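Local coordinates for protein alpha-1,6-mannanase (Bacteroides thetaiotaomicron, PDB 4V1S) that probably hydrolyses alpha-1,6-mannosidic linkages in mannans as a family GH76 glycoside hydrolase used in polysaccharide utilisation, at residues 54-57 / 58-62; 211-214 / 215-218; 225-228 / 229-232. All coordinates share one frame; numbering follows the deposited sequence.

Interaction 1: residues 54-57 / 58-62; sequences LSVI and DKDLK
With chi1 at -180°, Val56 sets CG1 opposite the backbone N and beside its carbonyl carbon, and Asp60, one helical turn on, folds CG back beside its own N (chi1 -72°); the methyl and the carboxylate thereby come alongside each other, with Val56 CG1 3.5 Å from Asp60 OD2. These are the C-terminal turns of helix 46-61, in the (alpha/alpha)6-type fold expected for GH76, and they bring together side chains spaced i to i+4. Four backbone bonds carry the turn. Asp60 N donates to Val56 O at 2.9 Å, while Leu61 N reaches Ile57 O at 2.8 Å with a more bent N-H...O angle of 147°. Lys62 is the first residue to depart from helical torsions, although its N still bonds to Asp58 O at 3.1 Å.

Residue types follow the faces of the helix. Leu54, Ile57 and Leu61 are branched and apolar, and they pack on helix 374-394, Ile57 against Leu374 and Ser377. On the more open flanks the two aspartates have outside partners: Asp60 OD2 forms a salt bridge with Arg356, and Asp58 OD1 is hydrogen-bonded to Tyr69 OH. The methyl beside Asp60 leaves its carboxylate an apolar neighbour on one flank, while Arg356 provides the charge partner. Asp58 also lies close to its own turn, with CG 3.4 Å from Leu54 O.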
ATOM      1  N   LEU A  54      17.208  -1.994  -4.108  1.00 13.04           N
ATOM      2  CA  LEU A  54      17.441  -0.733  -3.379  1.00 15.43           C
ATOM      3  C   LEU A  54      18.689  -0.019  -3.848  1.00 15.66           C
ATOM      4  O   LEU A  54      18.740   1.226  -3.883  1.00 16.05           O
ATOM      5  CB  LEU A  54      17.457  -0.965  -1.858  1.00 15.49           C
ATOM      6  CG  LEU A  54      16.137  -1.441  -1.220  1.00 16.91           C
ATOM      7  CD1 LEU A  54      16.374  -1.896   0.234  1.00 16.84           C
ATOM      8  CD2 LEU A  54      15.053  -0.366  -1.252  1.00 14.01           C
ATOM      9  N   SER A  55      19.707  -0.793  -4.184  1.00 15.12           N
ATOM     10  CA  SER A  55      20.953  -0.214  -4.653  0.50 15.67           C
ATOM     11  C   SER A  55      20.721   0.514  -5.976  1.00 14.82           C
ATOM     12  O   SER A  55      21.233   1.619  -6.198  1.00 17.18           O
ATOM     13  CB  SER A  55      22.023  -1.296  -4.810  0.50 16.47           C
ATOM     14  OG  SER A  55      23.211  -0.735  -5.284  0.50 17.65           O
ATOM     15  N   VAL A  56      19.929  -0.092  -6.851  1.00 14.93           N
ATOM     16  CA  VAL A  56      19.653   0.549  -8.146  1.00 15.18           C
ATOM     17  C   VAL A  56      18.761   1.766  -8.005  1.00 15.07           C
ATOM     18  O   VAL A  56      19.009   2.804  -8.610  1.00 16.33           O
ATOM     19  CB  VAL A  56      19.097  -0.441  -9.167  1.00 15.71           C
ATOM     20  CG1 VAL A  56      18.818   0.232 -10.501  1.00 19.52           C
ATOM     21  CG2 VAL A  56      20.155  -1.529  -9.430  1.00 20.26           C
ATOM     22  N   ILE A  57      17.736   1.651  -7.181  1.00 12.38           N
ATOM     23  CA  ILE A  57      16.894   2.821  -6.848  1.00 11.40           C
ATOM     24  C   ILE A  57      17.732   3.982  -6.324  1.00 13.53           C
ATOM     25  O   ILE A  57      17.536   5.117  -6.729  1.00 16.71           O
ATOM     26  CB  ILE A  57      15.821   2.467  -5.806  1.00 11.85           C
ATOM     27  CG1 ILE A  57      14.810   1.469  -6.374  1.00 13.82           C
ATOM     28  CG2 ILE A  57      15.072   3.694  -5.310  1.00 13.65           C
ATOM     29  CD1 ILE A  57      14.085   0.685  -5.297  1.00 13.51           C
ATOM     30  N   ASP A  58      18.656   3.700  -5.398  1.00 13.71           N
ATOM     31  CA  ASP A  58      19.497   4.768  -4.839  1.00 14.99           C
ATOM     32  C   ASP A  58      20.371   5.389  -5.903  1.00 16.14           C
ATOM     33  O   ASP A  58      20.449   6.605  -5.983  1.00 15.05           O
ATOM     34  CB  ASP A  58      20.335   4.276  -3.659  1.00 17.11           C
ATOM     35  CG  ASP A  58      19.537   4.162  -2.364  1.00 18.27           C
ATOM     36  OD1 ASP A  58      18.326   4.533  -2.340  1.00 18.33           O
ATOM     37  OD2 ASP A  58      20.144   3.686  -1.370  1.00 24.57           O
ATOM     38  N   LYS A  59      20.995   4.559  -6.736  1.00 15.33           N
ATOM     39  CA  LYS A  59      21.849   5.054  -7.793  0.50 15.97           C
ATOM     40  C   LYS A  59      21.053   5.983  -8.725  1.00 15.90           C
ATOM     41  O   LYS A  59      21.480   7.088  -9.052  1.00 17.56           O
ATOM     42  CB  LYS A  59      22.460   3.856  -8.541  0.50 15.20           C
ATOM     43  CG  LYS A  59      23.687   4.214  -9.332  0.50 17.33           C
ATOM     44  CD  LYS A  59      24.351   2.964  -9.908  0.50 17.77           C
ATOM     45  CE  LYS A  59      23.313   2.085 -10.607  0.50 20.61           C
ATOM     46  NZ  LYS A  59      23.834   1.308 -11.773  0.50 20.23           N
ATOM     47  N   ASP A  60      19.876   5.536  -9.131  1.00 13.94           N
ATOM     48  CA  ASP A  60      19.101   6.246 -10.159  1.00 14.67           C
ATOM     49  C   ASP A  60      18.362   7.457  -9.614  1.00 13.50           C
ATOM     50  O   ASP A  60      18.281   8.477 -10.303  1.00 16.12           O
ATOM     51  CB  ASP A  60      18.039   5.326 -10.792  1.00 14.81           C
ATOM     52  CG  ASP A  60      18.624   4.275 -11.712  1.00 17.77           C
ATOM     53  OD1 ASP A  60      19.768   4.438 -12.212  1.00 18.98           O
ATOM     54  OD2 ASP A  60      17.891   3.278 -11.955  1.00 18.08           O
ATOM     55  N   LEU A  61      17.813   7.327  -8.401  1.00 12.15           N
ATOM     56  CA  LEU A  61      16.835   8.276  -7.919  1.00 12.58           C
ATOM     57  C   LEU A  61      17.091   8.952  -6.587  1.00 12.36           C
ATOM     58  O   LEU A  61      16.432   9.960  -6.306  1.00 14.58           O
ATOM     59  CB  LEU A  61      15.442   7.638  -7.913  1.00 13.17           C
ATOM     60  CG  LEU A  61      14.870   7.241  -9.277  1.00 15.09           C
ATOM     61  CD1 LEU A  61      13.598   6.436  -9.122  1.00 15.30           C
ATOM     62  CD2 LEU A  61      14.628   8.456 -10.157  1.00 15.64           C
ATOM     63  N   LYS A  62      18.037   8.486  -5.776  1.00 13.42           N
ATOM     64  CA  LYS A  62      18.310   9.206  -4.531  1.00 16.64           C
ATOM     65  C   LYS A  62      18.969  10.552  -4.901  1.00 15.68           C
ATOM     66  O   LYS A  62      19.808  10.612  -5.785  1.00 16.39           O
ATOM     67  CB  LYS A  62      19.211   8.406  -3.586  1.00 17.77           C
ATOM     68  CG  LYS A  62      19.299   9.002  -2.193  1.00 18.20           C
ATOM     69  CD  LYS A  62      20.199   8.178  -1.274  1.00 24.28           C
ATOM     70  CE  LYS A  62      19.727   8.218   0.197  1.00 32.92           C
ATOM     71  NZ  LYS A  62      20.038   7.010   1.046  1.00 39.99           N
TER

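Interaction 2: residues 211-214 / 215-218; sequences SCMK and LYEI
Met213 and Tyr216 supply the apolar side-chain contact in this turn of helix 202-219, one of the packed alpha helices of the GH76 domain. The two side chains run alongside each other, and the methionine methyl CE meets ring carbon CD2 of Tyr216 at 4.0 Å, approaching the ring obliquely. Bends at chi2 (-50°) and chi3 (-54°) curl the Met213 chain so that CE swings over to the tyrosine. A long, flexible thioether suits this place, since Met213 also packs on Met277 and Ala280 of helix 264-281. Leu215, on another side, packs on helices 142-159 and 162-177, where its branched aliphatic chain touches Cys153 of one and Leu172 of the other.

The backbone bonds are regular i to i+4 links. Tyr216 N donates to Cys212 O at 2.7 Å and Leu215 N to Ser211 O at 2.8 Å, the latter being the straighter, with an N-H...O angle of 166°. Buried Ser211 returns its hydroxyl to the helix, OG bonding to Val207 O.

Charged groups find their mates on neighbouring helices. Lys214 is buried, and its ammonium forms a salt bridge with Asp154; Glu217 OE1 pairs with Lys276. Lys214 NZ and Glu217 OE1 remain 6.3 Å apart, so they make no ion pair with each other. A water does link the Lys214 backbone to the Glu217 side chain: it donates to Lys214 O at 2.8 Å, a carbonyl that also accepts from Ile218 N, and more weakly to Glu217 OE1 at 3.5 Å.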
ATOM      1  N   SER A 211      -6.012   1.194   8.191  1.00 11.40           N
ATOM      2  CA  SER A 211      -5.330   2.010   9.195  1.00 11.08           C
ATOM      3  C   SER A 211      -6.086   1.980  10.523  1.00 12.80           C
ATOM      4  O   SER A 211      -5.488   1.818  11.601  1.00 13.01           O
ATOM      5  CB  SER A 211      -5.197   3.456   8.723  1.00 12.76           C
ATOM      6  OG  SER A 211      -4.366   3.587   7.583  1.00 13.11           O
ATOM      7  N   CYS A 212      -7.407   2.161  10.443  1.00 12.59           N
ATOM      8  CA  CYS A 212      -8.269   2.083  11.624  1.00 12.66           C
ATOM      9  C   CYS A 212      -8.111   0.742  12.339  1.00 13.86           C
ATOM     10  O   CYS A 212      -7.980   0.698  13.558  1.00 14.45           O
ATOM     11  CB  CYS A 212      -9.746   2.288  11.255  1.00 14.14           C
ATOM     12  SG  CYS A 212     -10.252   3.992  10.990  1.00 14.62           S
ATOM     13  N   MET A 213      -8.125  -0.350  11.579  1.00 14.23           N
ATOM     14  CA  MET A 213      -7.996  -1.667  12.192  1.00 14.93           C
ATOM     15  C   MET A 213      -6.618  -1.879  12.834  1.00 13.64           C
ATOM     16  O   MET A 213      -6.521  -2.468  13.928  1.00 16.19           O
ATOM     17  CB  MET A 213      -8.339  -2.775  11.201  1.00 14.93           C
ATOM     18  CG  MET A 213      -9.806  -2.779  10.799  1.00 15.34           C
ATOM     19  SD  MET A 213     -10.978  -2.732  12.191  1.00 16.77           S
ATOM     20  CE  MET A 213     -10.425  -4.123  13.167  1.00 18.04           C
ATOM     21  N   LYS A 214      -5.571  -1.369  12.193  1.00 13.67           N
ATOM     22  CA  LYS A 214      -4.236  -1.468  12.761  1.00 12.90           C
ATOM     23  C   LYS A 214      -4.128  -0.654  14.037  1.00 15.33           C
ATOM     24  O   LYS A 214      -3.588  -1.137  15.044  1.00 17.92           O
ATOM     25  CB  LYS A 214      -3.159  -1.090  11.730  1.00 14.39           C
ATOM     26  CG  LYS A 214      -2.975  -2.128  10.625  1.00 15.00           C
ATOM     27  CD  LYS A 214      -1.937  -1.750   9.591  1.00 16.92           C
ATOM     28  CE  LYS A 214      -1.556  -2.980   8.777  1.00 21.42           C
ATOM     29  NZ  LYS A 214      -0.643  -3.864   9.540  1.00 17.41           N
ATOM     30  N   LEU A 215      -4.681   0.558  14.024  1.00 14.78           N
ATOM     31  CA  LEU A 215      -4.683   1.378  15.234  1.00 15.68           C
ATOM     32  C   LEU A 215      -5.624   0.852  16.337  1.00 17.69           C
ATOM     33  O   LEU A 215      -5.337   1.017  17.537  1.00 19.51           O
ATOM     34  CB  LEU A 215      -4.953   2.842  14.904  1.00 16.69           C
ATOM     35  CG  LEU A 215      -3.655   3.609  14.607  1.00 20.16           C
ATOM     36  CD1 LEU A 215      -3.930   4.906  13.880  1.00 23.21           C
ATOM     37  CD2 LEU A 215      -2.876   3.892  15.894  1.00 21.69           C
ATOM     38  N   TYR A 216      -6.721   0.210  15.942  1.00 16.84           N
ATOM     39  CA  TYR A 216      -7.576  -0.470  16.906  1.00 18.67           C
ATOM     40  C   TYR A 216      -6.789  -1.539  17.652  1.00 19.12           C
ATOM     41  O   TYR A 216      -6.863  -1.645  18.879  1.00 22.04           O
ATOM     42  CB  TYR A 216      -8.807  -1.100  16.231  1.00 19.36           C
ATOM     43  CG  TYR A 216      -9.624  -1.913  17.187  1.00 20.75           C
ATOM     44  CD1 TYR A 216     -10.278  -1.305  18.249  1.00 23.72           C
ATOM     45  CD2 TYR A 216      -9.709  -3.292  17.059  1.00 22.57           C
ATOM     46  CE1 TYR A 216     -11.012  -2.051  19.154  1.00 27.10           C
ATOM     47  CE2 TYR A 216     -10.435  -4.052  17.955  1.00 28.91           C
ATOM     48  CZ  TYR A 216     -11.095  -3.423  18.991  1.00 26.79           C
ATOM     49  OH  TYR A 216     -11.824  -4.157  19.899  1.00 33.73           O
ATOM     50  N   GLU A 217      -6.041  -2.342  16.912  1.00 18.94           N
ATOM     51  CA  GLU A 217      -5.264  -3.409  17.529  1.00 20.98           C
ATOM     52  C   GLU A 217      -4.225  -2.829  18.486  1.00 21.64           C
ATOM     53  O   GLU A 217      -4.028  -3.351  19.582  1.00 25.31           O
ATOM     54  CB  GLU A 217      -4.621  -4.277  16.456  1.00 24.02           C
ATOM     55  CG  GLU A 217      -5.638  -5.119  15.701  1.00 25.65           C
ATOM     56  CD  GLU A 217      -5.029  -6.133  14.749  1.00 41.63           C
ATOM     57  OE1 GLU A 217      -3.773  -6.148  14.558  1.00 50.52           O
ATOM     58  OE2 GLU A 217      -5.833  -6.908  14.159  1.00 46.43           O
ATOM     59  N   ILE A 218      -3.595  -1.729  18.099  1.00 20.79           N
ATOM     60  CA  ILE A 218      -2.581  -1.098  18.937  1.00 20.08           C
ATOM     61  C   ILE A 218      -3.183  -0.433  20.181  1.00 22.55           C
ATOM     62  O   ILE A 218      -2.690  -0.628  21.312  1.00 26.01           O
ATOM     63  CB  ILE A 218      -1.757  -0.066  18.129  1.00 19.85           C
ATOM     64  CG1 ILE A 218      -0.877  -0.810  17.126  1.00 20.88           C
ATOM     65  CG2 ILE A 218      -0.903   0.812  19.044  1.00 21.00           C
ATOM     66  CD1 ILE A 218      -0.370   0.054  15.986  1.00 20.18           C
TER
HETATM   67  O   HOH W   1      -1.855  -3.281  14.399  1.00 27.19           O

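Interaction 3: residues 225-228 / 229-232; sequences LDAA and IRIN
Leu225 and Ile229 meet one turn apart on helix 222-239, their side chains crossing at a slant with Leu225 CG 3.9 Å from Ile229 CD1. Along the backbone, every carbonyl from Leu225 to Ala228 accepts the amide four residues on. The straightest of these bonds is Ile231 N to Ala227 O, at 2.9 Å and 174°; Asn232 N to Ala228 O is 2.8 Å.

Arg230 is bent at chi3 (64°), which lays its guanidinium with one face over Ala227 CA and brings NH2 3.5 Å from Ala227 CB. Its NE is paired with Glu179 in a salt bridge, whereas Asp226 OD2 lies 6.7 Å from Arg230 NH1, the two charges not in contact. Alanine probably suits position 227, since its short side chain leaves the guanidinium able to lie close. Asn232 is buried, and its OD1 accepts a hydrogen bond from Trp274 NE1.

Replacing Ile229 by an alanine removes everything beyond CB and is likely to open a gap beside Leu225 and against Met277 and Tyr286. The chemistry implies a divided helix: aliphatic groups and an asparagine matched to a tryptophan N-H face other helices and a nearby loop, while the exposed arginine has its charge paired with Glu179.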
ATOM      1  N   LEU A 225     -12.414   0.880  15.514  1.00 17.16           N
ATOM      2  CA  LEU A 225     -13.231  -0.230  15.023  1.00 18.16           C
ATOM      3  C   LEU A 225     -14.561   0.288  14.491  1.00 19.57           C
ATOM      4  O   LEU A 225     -14.994  -0.107  13.402  1.00 18.19           O
ATOM      5  CB  LEU A 225     -13.465  -1.281  16.109  1.00 20.55           C
ATOM      6  CG  LEU A 225     -14.395  -2.455  15.738  1.00 21.24           C
ATOM      7  CD1 LEU A 225     -13.894  -3.248  14.535  1.00 23.51           C
ATOM      8  CD2 LEU A 225     -14.559  -3.378  16.924  1.00 26.84           C
ATOM      9  N   ASP A 226     -15.197   1.198  15.229  1.00 19.19           N
ATOM     10  CA  ASP A 226     -16.484   1.732  14.795  1.00 20.07           C
ATOM     11  C   ASP A 226     -16.362   2.511  13.487  1.00 18.80           C
ATOM     12  O   ASP A 226     -17.250   2.433  12.647  1.00 19.11           O
ATOM     13  CB  ASP A 226     -17.107   2.608  15.884  1.00 21.64           C
ATOM     14  CG  ASP A 226     -17.551   1.805  17.106  1.00 29.11           C
ATOM     15  OD1 ASP A 226     -17.825   0.575  16.992  1.00 33.75           O
ATOM     16  OD2 ASP A 226     -17.632   2.420  18.182  1.00 40.31           O
ATOM     17  N   ALA A 227     -15.247   3.228  13.306  1.00 18.00           N
ATOM     18  CA  ALA A 227     -14.999   3.936  12.062  1.00 15.91           C
ATOM     19  C   ALA A 227     -14.846   2.947  10.900  1.00 13.50           C
ATOM     20  O   ALA A 227     -15.438   3.151   9.858  1.00 15.46           O
ATOM     21  CB  ALA A 227     -13.783   4.835  12.181  1.00 17.38           C
ATOM     22  N   ALA A 228     -14.064   1.882  11.091  1.00 14.78           N
ATOM     23  CA  ALA A 228     -13.877   0.888  10.048  1.00 14.90           C
ATOM     24  C   ALA A 228     -15.221   0.286   9.621  1.00 14.25           C
ATOM     25  O   ALA A 228     -15.504   0.127   8.424  1.00 14.88           O
ATOM     26  CB  ALA A 228     -12.918  -0.202  10.493  1.00 16.10           C
ATOM     27  N   ILE A 229     -16.065  -0.024  10.595  1.00 16.67           N
ATOM     28  CA  ILE A 229     -17.379  -0.632  10.320  1.00 16.42           C
ATOM     29  C   ILE A 229     -18.273   0.325   9.550  1.00 15.24           C
ATOM     30  O   ILE A 229     -18.912  -0.056   8.572  1.00 16.31           O
ATOM     31  CB  ILE A 229     -18.049  -1.095  11.634  1.00 18.43           C
ATOM     32  CG1 ILE A 229     -17.279  -2.296  12.212  1.00 20.09           C
ATOM     33  CG2 ILE A 229     -19.508  -1.468  11.411  1.00 21.49           C
ATOM     34  CD1 ILE A 229     -17.671  -2.658  13.639  1.00 21.55           C
ATOM     35  N   ARG A 230     -18.303   1.578   9.994  1.00 15.55           N
ATOM     36  CA  ARG A 230     -19.112   2.593   9.362  1.00 16.22           C
ATOM     37  C   ARG A 230     -18.686   2.827   7.907  1.00 15.93           C
ATOM     38  O   ARG A 230     -19.521   2.854   6.997  1.00 16.89           O
ATOM     39  CB  ARG A 230     -19.027   3.891  10.181  1.00 18.32           C
ATOM     40  CG  ARG A 230     -19.819   5.043   9.628  1.00 19.86           C
ATOM     41  CD  ARG A 230     -19.677   6.290  10.497  1.00 20.33           C
ATOM     42  NE  ARG A 230     -18.298   6.781  10.524  1.00 18.78           N
ATOM     43  CZ  ARG A 230     -17.463   6.777  11.562  1.00 18.72           C
ATOM     44  NH1 ARG A 230     -17.822   6.315  12.759  1.00 21.00           N
ATOM     45  NH2 ARG A 230     -16.230   7.265  11.402  1.00 21.31           N
ATOM     46  N   ILE A 231     -17.383   3.036   7.701  1.00 13.49           N
ATOM     47  CA  ILE A 231     -16.864   3.255   6.364  1.00 13.11           C
ATOM     48  C   ILE A 231     -17.077   2.006   5.498  1.00 13.13           C
ATOM     49  O   ILE A 231     -17.460   2.107   4.333  1.00 13.41           O
ATOM     50  CB  ILE A 231     -15.377   3.644   6.424  1.00 13.62           C
ATOM     51  CG1 ILE A 231     -15.227   5.021   7.107  1.00 15.16           C
ATOM     52  CG2 ILE A 231     -14.767   3.632   5.030  1.00 12.77           C
ATOM     53  CD1 ILE A 231     -13.818   5.283   7.601  1.00 15.58           C
ATOM     54  N   ASN A 232     -16.846   0.828   6.060  1.00 13.90           N
ATOM     55  CA  ASN A 232     -17.092  -0.408   5.321  1.00 14.00           C
ATOM     56  C   ASN A 232     -18.536  -0.555   4.863  1.00 15.23           C
ATOM     57  O   ASN A 232     -18.798  -0.874   3.706  1.00 15.79           O
ATOM     58  CB  ASN A 232     -16.727  -1.632   6.123  1.00 16.20           C
ATOM     59  CG  ASN A 232     -16.863  -2.896   5.301  1.00 17.01           C
ATOM     60  OD1 ASN A 232     -16.279  -3.003   4.217  1.00 16.87           O
ATOM     61  ND2 ASN A 232     -17.666  -3.839   5.780  1.00 17.98           N
TER

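Overall arrangement
Interactions 2 and 3 lie on consecutive helices, 202-219 and 222-239, and touch directly: Met213 SD lies 3.6 Å from Ala228 CB, and Cys212 SG packs on Ala227 CB, so small alanines receive the sulfur-bearing side chains. Interaction 1 belongs to helix 46-61, on the opposite side of the chain's centre, about 33 Å from interaction 2 between centres. Interaction 2 is the most buried, enclosed by several helices and carrying a buried lysine whose charge is met by Asp154 of helix 142-159, outside the contact. Interactions 1 and 3 are only partly buried; each joins an apolar face to a more open polar flank, with aspartates serving interaction 1 and an arginine interaction 3.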